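Local coordinates for protein ANGPTL4 C-terminal chain (Homo sapiens, PDB 6U1U) that mediates inactivation of lipoprotein lipase and so regulates triglyceride clearance from blood, the chain here being its C-terminal fibrinogen-like domain with bound palmitic acid, at residues R85-V91 and L103-H108; C4-F8 and G38-V42; R55-Y60 and F142-Q147; P22-F28 and K77-I81; A158-S162 and K191-F195. One frame throughout, in Å; residues are numbered along the deposited sequence.

In the fold
All five contacts lie in one fibrinogen C-terminal domain. Interactions 1 and 2 reach the same antiparallel sheet, their centres about 14 Å apart, and meet where Trp40 packs on Arg88, Ala90 and Gln104. Interaction 4, whose helix 75-82 leads into strand 87-94, touches interaction 2 through Ile81 and Thr41. Interactions 3 and 5 sit in loop-rich chain with centres about 13 Å apart and meet where Ala158 packs on Thr144 and Trp145; the centres of interactions 2 and 5 are about 31 Å apart. Along the chain, interactions 2 and 4 interlace, as do 4 and 3, and interaction 1 is nested within interaction 3, so early and late segments are tied together. Palmitic acid touches interaction 1.

Interaction 1: R85-V91 and L103-H108; sequences RNSRLAV and LQFSVH. With PLM (palmitic acid), chain B.
Val107 N gives its hydrogen to Ser87 O at 2.8 Å in a nearly straight bond (171°), and Ser87 N returns one to Val107 O. The same two-way exchange recurs between Leu89 and Phe105 and between Val91 and Leu103, with the intervening Arg88-Ser106 and Ala90-Gln104 as non-hydrogen-bonded pairs. This is the beta hairpin of strands 87-94 and 100-109 in the fibrinogen-like domain; strand 208-215 flanks the first strand and 118-120 the second. Leu89, Phe105 and Val107 project on one face, where the methyl end of the palmitic acid chain rests. Leu89 CD2 comes 3.3 Å from PLM CF, a position reached with CG anti to the backbone N (chi1 177°), while Phe105 CD2 lies 3.4 Å from the same carbon. Val107 CG1 meets the terminal PLM CG, and its CG2 branch packs on Leu89 CB at 4.0 Å. Val91 CG2 arrives at the edge of the Phe105 ring. On the other face the amide oxygen OE1 of Gln104 lies 3.5 Å from Arg88 CD, near the guanidinium plane, with the two flat groups 80° apart. At the hairpin's far end, Asn86 CA sits over one face of the His108 ring, 3.7 Å from its centroid.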
# COMPACT_ATOMS: atom_id res chain seq x y z
N ARG A 85 0.30 1.06 16.71
CA ARG A 85 -1.12 1.35 16.87
C ARG A 85 -1.96 0.64 15.83
O ARG A 85 -1.54 0.43 14.69
CB ARG A 85 -1.34 2.86 16.80
CG ARG A 85 -0.44 3.53 17.79
CD ARG A 85 -0.97 4.83 18.21
NE ARG A 85 -0.46 5.89 17.35
CZ ARG A 85 -1.11 7.03 17.15
NH1 ARG A 85 -2.28 7.23 17.75
NH2 ARG A 85 -0.60 7.95 16.35
N ASN A 86 -3.18 0.27 16.23
CA ASN A 86 -4.22 -0.08 15.27
C ASN A 86 -4.46 1.12 14.36
O ASN A 86 -4.52 2.26 14.84
CB ASN A 86 -5.50 -0.48 16.02
CG ASN A 86 -6.52 -1.25 15.17
OD1 ASN A 86 -6.19 -1.82 14.11
ND2 ASN A 86 -7.77 -1.29 15.64
N SER A 87 -4.55 0.87 13.06
CA SER A 87 -4.60 1.94 12.07
C SER A 87 -5.66 1.62 11.03
O SER A 87 -5.89 0.45 10.71
CB SER A 87 -3.23 2.14 11.38
OG SER A 87 -2.24 2.48 12.34
N ARG A 88 -6.31 2.65 10.49
CA ARG A 88 -7.19 2.45 9.35
C ARG A 88 -6.39 2.56 8.06
O ARG A 88 -5.67 3.54 7.87
CB ARG A 88 -8.31 3.51 9.33
CG ARG A 88 -9.03 3.64 10.67
CD ARG A 88 -10.18 4.68 10.64
NE ARG A 88 -10.92 4.58 11.90
CZ ARG A 88 -10.58 5.23 13.01
NH1 ARG A 88 -9.56 6.10 13.01
NH2 ARG A 88 -11.29 5.04 14.12
N LEU A 89 -6.52 1.57 7.20
CA LEU A 89 -5.86 1.57 5.88
C LEU A 89 -6.94 1.72 4.81
O LEU A 89 -7.73 0.87 4.72
CB LEU A 89 -5.10 0.26 5.68
CG LEU A 89 -4.41 0.08 4.34
CD1 LEU A 89 -3.47 1.22 4.05
CD2 LEU A 89 -3.64 -1.22 4.30
N ALA A 90 -6.97 2.84 4.12
CA ALA A 90 -7.92 3.06 3.04
C ALA A 90 -7.28 2.71 1.70
O ALA A 90 -6.14 3.08 1.44
CB ALA A 90 -8.37 4.53 3.04
N VAL A 91 -8.02 1.97 0.87
CA VAL A 91 -7.52 1.54 -0.43
C VAL A 91 -8.52 2.04 -1.45
O VAL A 91 -9.71 1.71 -1.36
CB VAL A 91 -7.38 0.01 -0.50
CG1 VAL A 91 -7.00 -0.42 -1.93
CG2 VAL A 91 -6.31 -0.48 0.51
N LEU A 103 -12.28 1.18 -0.28
CA LEU A 103 -12.20 0.14 0.74
C LEU A 103 -11.47 0.69 1.96
O LEU A 103 -10.64 1.58 1.85
CB LEU A 103 -11.42 -1.08 0.23
CG LEU A 103 -11.84 -1.52 -1.17
CD1 LEU A 103 -10.99 -2.67 -1.67
CD2 LEU A 103 -13.33 -1.92 -1.14
N GLN A 104 -11.80 0.13 3.13
CA GLN A 104 -11.08 0.50 4.35
C GLN A 104 -10.96 -0.74 5.21
O GLN A 104 -11.94 -1.47 5.36
CB GLN A 104 -11.84 1.60 5.11
CG GLN A 104 -11.04 2.36 6.12
CD GLN A 104 -11.80 3.59 6.64
OE1 GLN A 104 -11.97 3.75 7.83
NE2 GLN A 104 -12.23 4.44 5.74
N PHE A 105 -9.80 -0.91 5.81
CA PHE A 105 -9.54 -2.08 6.68
C PHE A 105 -8.76 -1.63 7.90
O PHE A 105 -7.93 -0.77 7.77
CB PHE A 105 -8.64 -3.09 5.96
CG PHE A 105 -9.12 -3.52 4.61
CD1 PHE A 105 -10.04 -4.52 4.48
CD2 PHE A 105 -8.67 -2.89 3.47
CE1 PHE A 105 -10.50 -4.91 3.24
CE2 PHE A 105 -9.14 -3.27 2.24
CZ PHE A 105 -10.05 -4.27 2.12
N SER A 106 -9.02 -2.25 9.04
CA SER A 106 -8.21 -1.98 10.22
C SER A 106 -7.00 -2.90 10.19
O SER A 106 -7.16 -4.09 9.95
CB SER A 106 -9.02 -2.22 11.50
OG SER A 106 -10.06 -1.26 11.56
N VAL A 107 -5.80 -2.35 10.35
CA VAL A 107 -4.57 -3.15 10.29
C VAL A 107 -3.63 -2.73 11.42
O VAL A 107 -3.74 -1.64 11.98
CB VAL A 107 -3.82 -2.99 8.93
CG1 VAL A 107 -4.76 -3.30 7.77
CG2 VAL A 107 -3.26 -1.56 8.78
N HIS A 108 -2.66 -3.60 11.71
CA HIS A 108 -1.41 -3.20 12.33
C HIS A 108 -0.28 -3.40 11.33
O HIS A 108 -0.36 -4.24 10.43
CB HIS A 108 -1.13 -4.02 13.61
CG HIS A 108 -2.05 -3.71 14.74
ND1 HIS A 108 -3.34 -4.20 14.81
CD2 HIS A 108 -1.87 -2.96 15.86
CE1 HIS A 108 -3.91 -3.77 15.93
NE2 HIS A 108 -3.05 -3.00 16.57
C1 PLM B . -6.39 -14.84 -2.66
O1 PLM B . -5.56 -15.11 -3.57
O2 PLM B . -7.56 -14.53 -2.88
C2 PLM B . -5.93 -14.98 -1.21
C3 PLM B . -6.52 -14.09 -0.16
C4 PLM B . -5.50 -13.74 0.92
C5 PLM B . -5.74 -12.45 1.65
C6 PLM B . -4.49 -11.79 2.21
C7 PLM B . -4.58 -10.30 2.33
C8 PLM B . -3.27 -9.54 2.34
C9 PLM B . -2.88 -9.04 0.99
CA PLM B . -2.46 -7.63 0.93
CB PLM B . -3.53 -6.63 1.16
CC PLM B . -2.97 -5.30 1.48
CD PLM B . -3.91 -4.18 1.37
CE PLM B . -5.21 -4.47 2.01
CF PLM B . -5.44 -3.86 3.34
CG PLM B . -5.49 -4.87 4.43

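Interaction 2: C4-F8 and G38-V42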
# COMPACT_ATOMS: atom_id res chain seq x y z
N CYS A 4 -0.65 13.32 9.96
CA CYS A 4 -1.68 14.17 9.35
C CYS A 4 -2.90 14.34 10.27
O CYS A 4 -3.56 15.38 10.21
CB CYS A 4 -2.11 13.58 8.00
SG CYS A 4 -0.75 13.63 6.77
N GLN A 5 -3.22 13.35 11.10
CA GLN A 5 -4.36 13.52 12.00
C GLN A 5 -4.05 14.56 13.07
O GLN A 5 -4.92 15.37 13.44
CB GLN A 5 -4.76 12.16 12.62
CG GLN A 5 -5.78 12.25 13.78
CD GLN A 5 -7.10 12.88 13.37
OE1 GLN A 5 -7.42 12.93 12.19
NE2 GLN A 5 -7.89 13.34 14.36
N GLU A 6 -2.81 14.61 13.55
CA GLU A 6 -2.44 15.69 14.45
C GLU A 6 -2.57 17.04 13.76
O GLU A 6 -3.02 18.02 14.38
CB GLU A 6 -1.01 15.51 14.95
CG GLU A 6 -0.69 16.24 16.23
CD GLU A 6 0.45 15.55 16.99
OE1 GLU A 6 0.40 14.32 17.16
OE2 GLU A 6 1.38 16.25 17.42
N LEU A 7 -2.15 17.13 12.50
CA LEU A 7 -2.30 18.39 11.77
C LEU A 7 -3.77 18.77 11.65
O LEU A 7 -4.13 19.95 11.79
CB LEU A 7 -1.69 18.26 10.38
CG LEU A 7 -0.20 18.52 10.34
CD1 LEU A 7 0.38 18.05 8.98
CD2 LEU A 7 0.04 20.01 10.55
N PHE A 8 -4.62 17.79 11.37
CA PHE A 8 -6.06 18.02 11.34
C PHE A 8 -6.54 18.54 12.69
O PHE A 8 -7.31 19.51 12.77
CB PHE A 8 -6.76 16.71 10.96
CG PHE A 8 -8.27 16.74 11.07
CD1 PHE A 8 -9.03 17.20 10.01
CD2 PHE A 8 -8.90 16.25 12.19
CE1 PHE A 8 -10.43 17.23 10.12
CE2 PHE A 8 -10.29 16.27 12.28
CZ PHE A 8 -11.04 16.75 11.25
N GLY A 38 -11.24 13.19 9.59
CA GLY A 38 -9.92 13.46 10.10
C GLY A 38 -8.85 13.48 9.01
O GLY A 38 -9.13 13.53 7.81
N GLY A 39 -7.61 13.44 9.47
CA GLY A 39 -6.45 13.57 8.59
C GLY A 39 -5.93 12.19 8.23
O GLY A 39 -5.78 11.34 9.10
N TRP A 40 -5.63 12.00 6.94
CA TRP A 40 -5.10 10.74 6.41
C TRP A 40 -3.76 10.98 5.75
O TRP A 40 -3.58 11.98 5.04
CB TRP A 40 -6.03 10.16 5.34
CG TRP A 40 -7.33 9.76 5.88
CD1 TRP A 40 -8.42 10.60 6.14
CD2 TRP A 40 -7.76 8.43 6.20
NE1 TRP A 40 -9.48 9.84 6.63
CE2 TRP A 40 -9.11 8.52 6.67
CE3 TRP A 40 -7.15 7.16 6.13
CZ2 TRP A 40 -9.84 7.40 7.07
CZ3 TRP A 40 -7.91 6.03 6.55
CH2 TRP A 40 -9.24 6.18 6.99
N THR A 41 -2.80 10.09 5.98
CA THR A 41 -1.51 10.20 5.28
C THR A 41 -1.56 9.37 4.01
O THR A 41 -1.88 8.19 4.07
CB THR A 41 -0.39 9.67 6.15
OG1 THR A 41 -0.40 10.41 7.38
CG2 THR A 41 0.97 9.82 5.39
N VAL A 42 -1.23 9.97 2.87
CA VAL A 42 -1.24 9.20 1.62
C VAL A 42 0.07 8.43 1.56
O VAL A 42 1.15 9.02 1.61
CB VAL A 42 -1.37 10.12 0.40
CG1 VAL A 42 -1.30 9.26 -0.89
CG2 VAL A 42 -2.67 10.95 0.48
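The N-terminal helix 4-9 of the fibrinogen-like domain docks here on the start of strand 38-46 and includes Cys4, whose disulfide to Cys32 pins the helix to the neighbouring strand 28-35. Gly38 and Gly39 supply bare backbone for the helix to press on, and Phe8 and Gln5 do the pressing. Gly38 CA stands over the centre of the Phe8 ring, 3.5 Å from its centroid and only 6° off the ring normal, a CH-pi contact in which all six ring carbons lie 3.6 to 3.8 Å from Gly38 CA. CG of Phe8 lies opposite the main-chain N (chi1 172°), which swings the phenyl over this glycine, while Phe8 CB rests 3.7 Å from Gly39 N. An alanine in place of Phe8 is likely to leave Gly38 without its aromatic cover and open a gap beside the glycines. A CB on Gly39 would run into Cys4 O; one on Gly38 would meet Gln5 OE1 and, at that residue's backbone angles, jam against the preceding carbonyl O, so the close approach probably depends on both being glycine. Gln5, bent at chi2, brings its carboxamide back to the strand; its NE2 is held by Gln9. Thr41 OG1 lies 3.3 Å from Cys4 SG. The one hydrogen bond across runs from Gly39 N to Gln5 OE1, 2.8 Å long, nearly straight (171°) and almost along the C=O axis.

Interaction 3: R55-Y60 and F142-Q147; sequences RPWEAY and FSTWDQ
Trp57 and Tyr60, on helix 57-62 of the fibrinogen-like domain, press against the loop after strand 138-140, and Pro56 occupies the N-cap position of that helix. The tight side is aromatic. Trp57 turns the edge of its indole to the loop backbone, CZ3 standing 3.3 Å from Phe142 O near the ring plane, and the same carbon meets Phe142 CD2 at its ring edge. Phe142 CZ packs 3.5 Å from Tyr60 CD1, the two rings oblique with their planes at 46°; Thr144 CG2 slides in beside Tyr60 CD2. Glu112 accepts from Trp57 NE1, Tyr60 OH is hydrogen-bonded to Phe53 O, and Trp166 meets Phe142 edge-to-face.

The looser, wetter side lies round Trp145 and Asp146 OD2, where Trp145 only skirts Pro56, its NE1 3.9 Å from Pro56 CA. Two waters bridge the segments, one between Arg55 O and Trp145 N, the other between Glu58 N and Asp146 OD2. A type I turn from Thr144 to Gln147 presents Asp146 to the helix. CG of Asp146, set between the backbone N and the carbonyl carbon (chi1 62°), turns the carboxylate back to Thr144 OG1, which donates to Asp146 OD1 at 2.7 Å and, together with Trp57 N and the water on OD2, probably limits its rotation. Asp146 OD1 also accepts from Trp57 N at 2.9 Å, using its syn lone pair.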
# COMPACT_ATOMS: atom_id res chain seq x y z
N ARG A 55 11.15 -1.68 -8.14
CA ARG A 55 12.35 -1.35 -7.34
C ARG A 55 12.62 -2.36 -6.23
O ARG A 55 11.72 -3.04 -5.81
CB ARG A 55 12.25 0.06 -6.77
CG ARG A 55 11.72 1.08 -7.76
CD ARG A 55 12.18 2.48 -7.47
NE ARG A 55 11.51 3.40 -8.35
CZ ARG A 55 11.87 4.64 -8.54
NH1 ARG A 55 12.91 5.12 -7.89
NH2 ARG A 55 11.19 5.39 -9.37
N PRO A 56 13.86 -2.38 -5.72
CA PRO A 56 14.30 -3.30 -4.70
C PRO A 56 13.88 -2.88 -3.29
O PRO A 56 13.36 -1.85 -3.11
CB PRO A 56 15.83 -3.33 -4.80
CG PRO A 56 16.18 -2.22 -5.75
CD PRO A 56 14.92 -1.47 -6.09
N TRP A 57 14.22 -3.73 -2.34
CA TRP A 57 13.84 -3.56 -0.92
C TRP A 57 14.19 -2.16 -0.40
O TRP A 57 13.36 -1.55 0.19
CB TRP A 57 14.52 -4.62 -0.08
CG TRP A 57 14.11 -4.55 1.35
CD1 TRP A 57 14.75 -3.94 2.38
CD2 TRP A 57 12.91 -5.09 1.91
NE1 TRP A 57 14.03 -4.07 3.53
CE2 TRP A 57 12.90 -4.78 3.27
CE3 TRP A 57 11.85 -5.82 1.38
CZ2 TRP A 57 11.87 -5.17 4.11
CZ3 TRP A 57 10.84 -6.21 2.21
CH2 TRP A 57 10.85 -5.89 3.55
N GLU A 58 15.42 -1.73 -0.62
CA GLU A 58 15.79 -0.47 0.02
C GLU A 58 14.96 0.69 -0.48
O GLU A 58 14.72 1.66 0.26
CB GLU A 58 17.28 -0.18 -0.21
CG GLU A 58 18.21 -1.08 0.64
CD GLU A 58 17.96 -0.95 2.15
OE1 GLU A 58 17.85 0.20 2.64
OE2 GLU A 58 17.85 -1.99 2.84
N ALA A 59 14.54 0.65 -1.75
CA ALA A 59 13.71 1.72 -2.26
C ALA A 59 12.31 1.66 -1.67
O ALA A 59 11.69 2.69 -1.41
CB ALA A 59 13.60 1.65 -3.78
N TYR A 60 11.78 0.44 -1.48
CA TYR A 60 10.45 0.35 -0.86
C TYR A 60 10.53 0.71 0.61
O TYR A 60 9.53 1.17 1.19
CB TYR A 60 9.86 -1.07 -1.05
CG TYR A 60 9.09 -1.11 -2.35
CD1 TYR A 60 7.76 -0.65 -2.41
CD2 TYR A 60 9.69 -1.53 -3.52
CE1 TYR A 60 7.05 -0.62 -3.60
CE2 TYR A 60 8.97 -1.51 -4.73
CZ TYR A 60 7.65 -1.05 -4.75
OH TYR A 60 6.93 -1.02 -5.95
N PHE A 142 6.05 -7.90 3.75
CA PHE A 142 6.28 -7.23 2.48
C PHE A 142 7.38 -7.94 1.71
O PHE A 142 8.36 -8.39 2.31
CB PHE A 142 6.70 -5.78 2.74
CG PHE A 142 6.49 -4.87 1.58
CD1 PHE A 142 5.22 -4.33 1.36
CD2 PHE A 142 7.54 -4.55 0.71
CE1 PHE A 142 5.00 -3.47 0.30
CE2 PHE A 142 7.34 -3.69 -0.37
CZ PHE A 142 6.08 -3.14 -0.57
N SER A 143 7.27 -7.98 0.38
CA SER A 143 8.31 -8.64 -0.43
C SER A 143 8.65 -7.81 -1.66
O SER A 143 7.78 -7.21 -2.28
CB SER A 143 7.88 -10.06 -0.91
OG SER A 143 7.79 -10.96 0.19
N THR A 144 9.94 -7.82 -2.04
CA THR A 144 10.44 -7.23 -3.27
C THR A 144 11.26 -8.32 -3.98
O THR A 144 11.51 -9.38 -3.41
CB THR A 144 11.35 -6.02 -3.00
OG1 THR A 144 12.43 -6.41 -2.13
CG2 THR A 144 10.54 -4.90 -2.31
N TRP A 145 11.69 -8.05 -5.22
CA TRP A 145 12.33 -9.13 -5.97
C TRP A 145 13.62 -9.60 -5.29
O TRP A 145 13.96 -10.79 -5.34
CB TRP A 145 12.57 -8.69 -7.42
CG TRP A 145 13.57 -7.62 -7.60
CD1 TRP A 145 13.33 -6.30 -7.74
CD2 TRP A 145 15.00 -7.78 -7.64
NE1 TRP A 145 14.51 -5.61 -7.88
CE2 TRP A 145 15.55 -6.49 -7.82
CE3 TRP A 145 15.86 -8.87 -7.56
CZ2 TRP A 145 16.93 -6.27 -7.93
CZ3 TRP A 145 17.24 -8.65 -7.66
CH2 TRP A 145 17.75 -7.36 -7.85
N ASP A 146 14.31 -8.70 -4.59
CA ASP A 146 15.55 -9.07 -3.93
C ASP A 146 15.37 -9.52 -2.49
O ASP A 146 16.37 -9.91 -1.85
CB ASP A 146 16.54 -7.90 -4.01
CG ASP A 146 16.06 -6.66 -3.31
OD1 ASP A 146 14.83 -6.36 -3.37
OD2 ASP A 146 16.90 -5.96 -2.71
N GLN A 147 14.15 -9.49 -1.95
CA GLN A 147 13.87 -9.85 -0.58
C GLN A 147 12.44 -10.41 -0.60
O GLN A 147 11.47 -9.76 -0.19
CB GLN A 147 13.98 -8.67 0.39
CG GLN A 147 15.40 -8.24 0.74
CD GLN A 147 16.10 -9.31 1.57
OE1 GLN A 147 17.14 -9.80 1.18
NE2 GLN A 147 15.50 -9.68 2.70
O HOH W 1 10.60 -5.50 -6.20
O HOH W 2 17.55 -3.45 -1.74

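Interaction 4: P22-F28 and K77-I81; sequences PQGSPPF and KVHSI
Phe28 and Lys77 run past each other in opposite directions, the aliphatic chain of the lysine laid over one face of the phenyl ring. Lys77 CG stands almost above the ring centre, 3.8 Å from the centroid and 10° off its normal, and CD continues to Phe28 CD1 at 3.7 Å. The chain then bends at chi4 and sends NZ on to Ala62 O, so the ammonium group adds at most a weak attraction to the ring. Phe28 meets the helix edge-on as well: Ser80 OG and Ile81 CD1 both lie near the ring plane, 3.7 Å and 4.1 Å from Phe28 CZ. The contact joins the loop after strand 16-20 and the first residue of strand 28-35 to helix 75-82 of the fibrinogen-like domain, and its Pro22-Ser25 part is a type II turn. A serine in place of Phe28 would probably leave the Lys77 methylenes without their aromatic bed and the Ile81 methyl facing a gap. Pro22 crosses Ile81 obliquely, CG against CG1 at 4.0 Å, while its CB touches Ser80 O at 3.3 Å. Ser80 OG turns back to donate to Lys77 O. A water donates to both Gln23 O and Ser80 O.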
# COMPACT_ATOMS: atom_id res chain seq x y z
N PRO A 22 7.12 12.15 13.41
CA PRO A 22 6.75 11.09 14.34
C PRO A 22 7.78 10.92 15.45
O PRO A 22 8.95 11.26 15.30
CB PRO A 22 6.71 9.84 13.45
CG PRO A 22 6.44 10.36 12.10
CD PRO A 22 7.18 11.69 12.02
N GLN A 23 7.28 10.40 16.57
CA GLN A 23 8.12 10.02 17.70
C GLN A 23 9.32 9.23 17.21
O GLN A 23 9.17 8.24 16.50
CB GLN A 23 7.29 9.17 18.66
CG GLN A 23 7.99 8.76 19.93
CD GLN A 23 7.65 9.66 21.10
OE1 GLN A 23 6.68 9.41 21.83
NE2 GLN A 23 8.44 10.72 21.29
N GLY A 24 10.53 9.70 17.56
CA GLY A 24 11.73 8.95 17.23
C GLY A 24 12.25 9.11 15.82
O GLY A 24 13.26 8.49 15.47
N SER A 25 11.60 9.95 15.01
CA SER A 25 11.92 10.08 13.60
C SER A 25 12.48 11.47 13.31
O SER A 25 12.11 12.44 13.98
CB SER A 25 10.66 9.87 12.74
OG SER A 25 10.91 10.17 11.37
N PRO A 26 13.32 11.62 12.27
CA PRO A 26 13.57 12.94 11.72
C PRO A 26 12.30 13.51 11.11
O PRO A 26 11.35 12.76 10.82
CB PRO A 26 14.62 12.67 10.63
CG PRO A 26 14.35 11.26 10.23
CD PRO A 26 13.98 10.55 11.50
N PRO A 27 12.23 14.82 10.88
CA PRO A 27 11.04 15.38 10.21
C PRO A 27 11.04 14.99 8.74
O PRO A 27 12.09 14.79 8.13
CB PRO A 27 11.21 16.91 10.36
CG PRO A 27 12.46 17.10 11.27
CD PRO A 27 13.28 15.84 11.08
N PHE A 28 9.84 14.85 8.15
CA PHE A 28 9.78 14.60 6.71
C PHE A 28 8.45 15.09 6.17
O PHE A 28 7.49 15.28 6.91
CB PHE A 28 10.01 13.11 6.33
CG PHE A 28 9.03 12.10 6.99
CD1 PHE A 28 7.85 11.71 6.34
CD2 PHE A 28 9.32 11.54 8.22
CE1 PHE A 28 6.99 10.74 6.95
CE2 PHE A 28 8.48 10.60 8.83
CZ PHE A 28 7.30 10.21 8.19
N LYS A 77 8.96 5.11 6.84
CA LYS A 77 8.17 6.29 7.17
C LYS A 77 6.77 5.91 7.60
O LYS A 77 6.23 6.46 8.56
CB LYS A 77 8.13 7.25 5.98
CG LYS A 77 9.43 8.07 5.83
CD LYS A 77 9.43 8.87 4.48
CE LYS A 77 10.80 9.53 4.27
NZ LYS A 77 11.80 8.56 3.72
N VAL A 78 6.14 4.97 6.89
CA VAL A 78 4.79 4.56 7.29
C VAL A 78 4.80 3.95 8.69
O VAL A 78 3.94 4.26 9.51
CB VAL A 78 4.20 3.58 6.25
CG1 VAL A 78 2.79 3.13 6.70
CG2 VAL A 78 4.10 4.31 4.94
N HIS A 79 5.76 3.07 8.97
CA HIS A 79 5.78 2.48 10.30
C HIS A 79 6.12 3.52 11.36
O HIS A 79 5.67 3.39 12.50
CB HIS A 79 6.79 1.31 10.35
CG HIS A 79 6.86 0.69 11.71
ND1 HIS A 79 7.87 0.99 12.61
CD2 HIS A 79 6.00 -0.14 12.36
CE1 HIS A 79 7.64 0.34 13.74
NE2 HIS A 79 6.52 -0.35 13.61
N SER A 80 6.89 4.56 11.03
CA SER A 80 7.12 5.58 12.05
C SER A 80 5.82 6.29 12.41
O SER A 80 5.64 6.72 13.56
CB SER A 80 8.19 6.58 11.60
OG SER A 80 7.70 7.48 10.64
N ILE A 81 4.91 6.39 11.45
CA ILE A 81 3.62 7.01 11.69
C ILE A 81 2.70 6.08 12.47
O ILE A 81 2.04 6.50 13.43
CB ILE A 81 2.99 7.45 10.35
CG1 ILE A 81 3.78 8.60 9.75
CG2 ILE A 81 1.50 7.84 10.54
CD1 ILE A 81 3.41 8.86 8.25
O HOH W 3 7.13 6.32 15.82

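Interaction 5: A158-S162 and K191-F195; sequences AKSLS and KKGIF
Lys192 NZ donates to Leu161 O at 2.7 Å, approaching 17° out of the carbonyl plane, and adds a weak bond of 3.2 Å to Ser160 O. One ammonium group thus reaches two successive carbonyls, one firmly and one weakly, at the point where helix 157-160 ends and Leu161 leaves helical geometry. Carbonyls at a helix C-terminus carry the negative end of its dipole, so the lysine's charge probably suits this place. The side chain runs alongside the backbone and bends at chi4 (-99°), which turns NZ in towards the two oxygens; its CE also passes close to Ser160 O. Lys191 takes a different path. Its aliphatic part crosses Leu161 at about a right angle, with CE 3.5 Å from Leu161 CD2; Lys191 CG is tighter still, 3.4 Å from Leu161 CD2. Leu161 CD2 also rests 3.4 Å from Lys191 O, which accepts a hydrogen bond from Arg202 NH2 as well. Leu161 CD1 lies 4.5 Å from Phe195 CE1, at the ring edge, a looser touch, while Arg202 makes a cation-pi contact with that ring. On the side of the chain beyond Leu161, Ser162 CB packs against Lys192 O. The whole is a helix C-terminus held by a lysine from a loop, joining helix 157-160, which begins at the Cys157-Cys170 disulfide, to the chain entering strand 195-196 of the fibrinogen-like domain.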
# COMPACT_ATOMS: atom_id res chain seq x y z
N ALA A 158 7.55 -11.73 -5.95
CA ALA A 158 7.81 -10.39 -6.44
C ALA A 158 8.58 -10.42 -7.76
O ALA A 158 8.33 -9.60 -8.66
CB ALA A 158 8.58 -9.60 -5.37
N LYS A 159 9.52 -11.34 -7.90
CA LYS A 159 10.26 -11.40 -9.16
C LYS A 159 9.36 -11.82 -10.32
O LYS A 159 9.51 -11.33 -11.44
CB LYS A 159 11.45 -12.36 -9.01
CG LYS A 159 12.59 -12.07 -9.98
CD LYS A 159 13.95 -12.31 -9.32
CE LYS A 159 14.53 -13.66 -9.74
NZ LYS A 159 15.86 -13.92 -9.08
N SER A 160 8.42 -12.74 -10.07
CA SER A 160 7.56 -13.19 -11.16
C SER A 160 6.57 -12.12 -11.55
O SER A 160 6.15 -12.06 -12.71
CB SER A 160 6.87 -14.50 -10.77
OG SER A 160 5.64 -14.27 -10.11
N LEU A 161 6.20 -11.23 -10.63
CA LEU A 161 5.32 -10.14 -11.00
C LEU A 161 6.14 -8.87 -11.19
O LEU A 161 7.08 -8.84 -12.01
CB LEU A 161 4.23 -9.97 -9.93
CG LEU A 161 3.41 -11.24 -9.63
CD1 LEU A 161 2.21 -10.92 -8.69
CD2 LEU A 161 2.94 -11.91 -10.91
N SER A 162 5.84 -7.82 -10.44
CA SER A 162 6.58 -6.57 -10.56
C SER A 162 6.33 -5.78 -9.29
O SER A 162 5.25 -5.87 -8.71
CB SER A 162 6.11 -5.77 -11.77
OG SER A 162 6.88 -4.59 -11.96
N LYS A 191 -0.54 -10.09 -15.88
CA LYS A 191 -0.18 -10.72 -14.61
C LYS A 191 0.76 -9.85 -13.77
O LYS A 191 0.73 -9.90 -12.53
CB LYS A 191 0.45 -12.08 -14.89
CG LYS A 191 1.49 -12.53 -13.95
CD LYS A 191 2.63 -13.30 -14.66
CE LYS A 191 3.42 -14.14 -13.63
NZ LYS A 191 4.38 -15.12 -14.25
N LYS A 192 1.63 -9.09 -14.42
CA LYS A 192 2.55 -8.21 -13.69
C LYS A 192 1.97 -6.83 -13.45
O LYS A 192 2.71 -5.93 -13.07
CB LYS A 192 3.87 -8.07 -14.45
CG LYS A 192 4.56 -9.41 -14.75
CD LYS A 192 5.82 -9.19 -15.55
CE LYS A 192 6.82 -10.32 -15.34
NZ LYS A 192 7.88 -9.99 -14.34
N GLY A 193 0.66 -6.65 -13.64
CA GLY A 193 0.04 -5.34 -13.59
C GLY A 193 -0.45 -4.92 -12.21
O GLY A 193 -0.14 -5.54 -11.19
N ILE A 194 -1.26 -3.87 -12.22
CA ILE A 194 -1.85 -3.24 -11.03
C ILE A 194 -3.24 -3.84 -10.88
O ILE A 194 -4.15 -3.50 -11.64
CB ILE A 194 -1.93 -1.73 -11.20
CG1 ILE A 194 -0.53 -1.17 -11.41
CG2 ILE A 194 -2.58 -1.04 -9.99
CD1 ILE A 194 -0.57 0.31 -11.76
N PHE A 195 -3.42 -4.74 -9.90
CA PHE A 195 -4.70 -5.43 -9.85
C PHE A 195 -5.20 -5.56 -8.42
O PHE A 195 -4.43 -5.53 -7.46
CB PHE A 195 -4.60 -6.82 -10.51
CG PHE A 195 -3.84 -7.84 -9.70
CD1 PHE A 195 -2.44 -7.90 -9.76
CD2 PHE A 195 -4.51 -8.78 -8.91
CE1 PHE A 195 -1.75 -8.86 -9.00
CE2 PHE A 195 -3.82 -9.75 -8.18
CZ PHE A 195 -2.45 -9.78 -8.23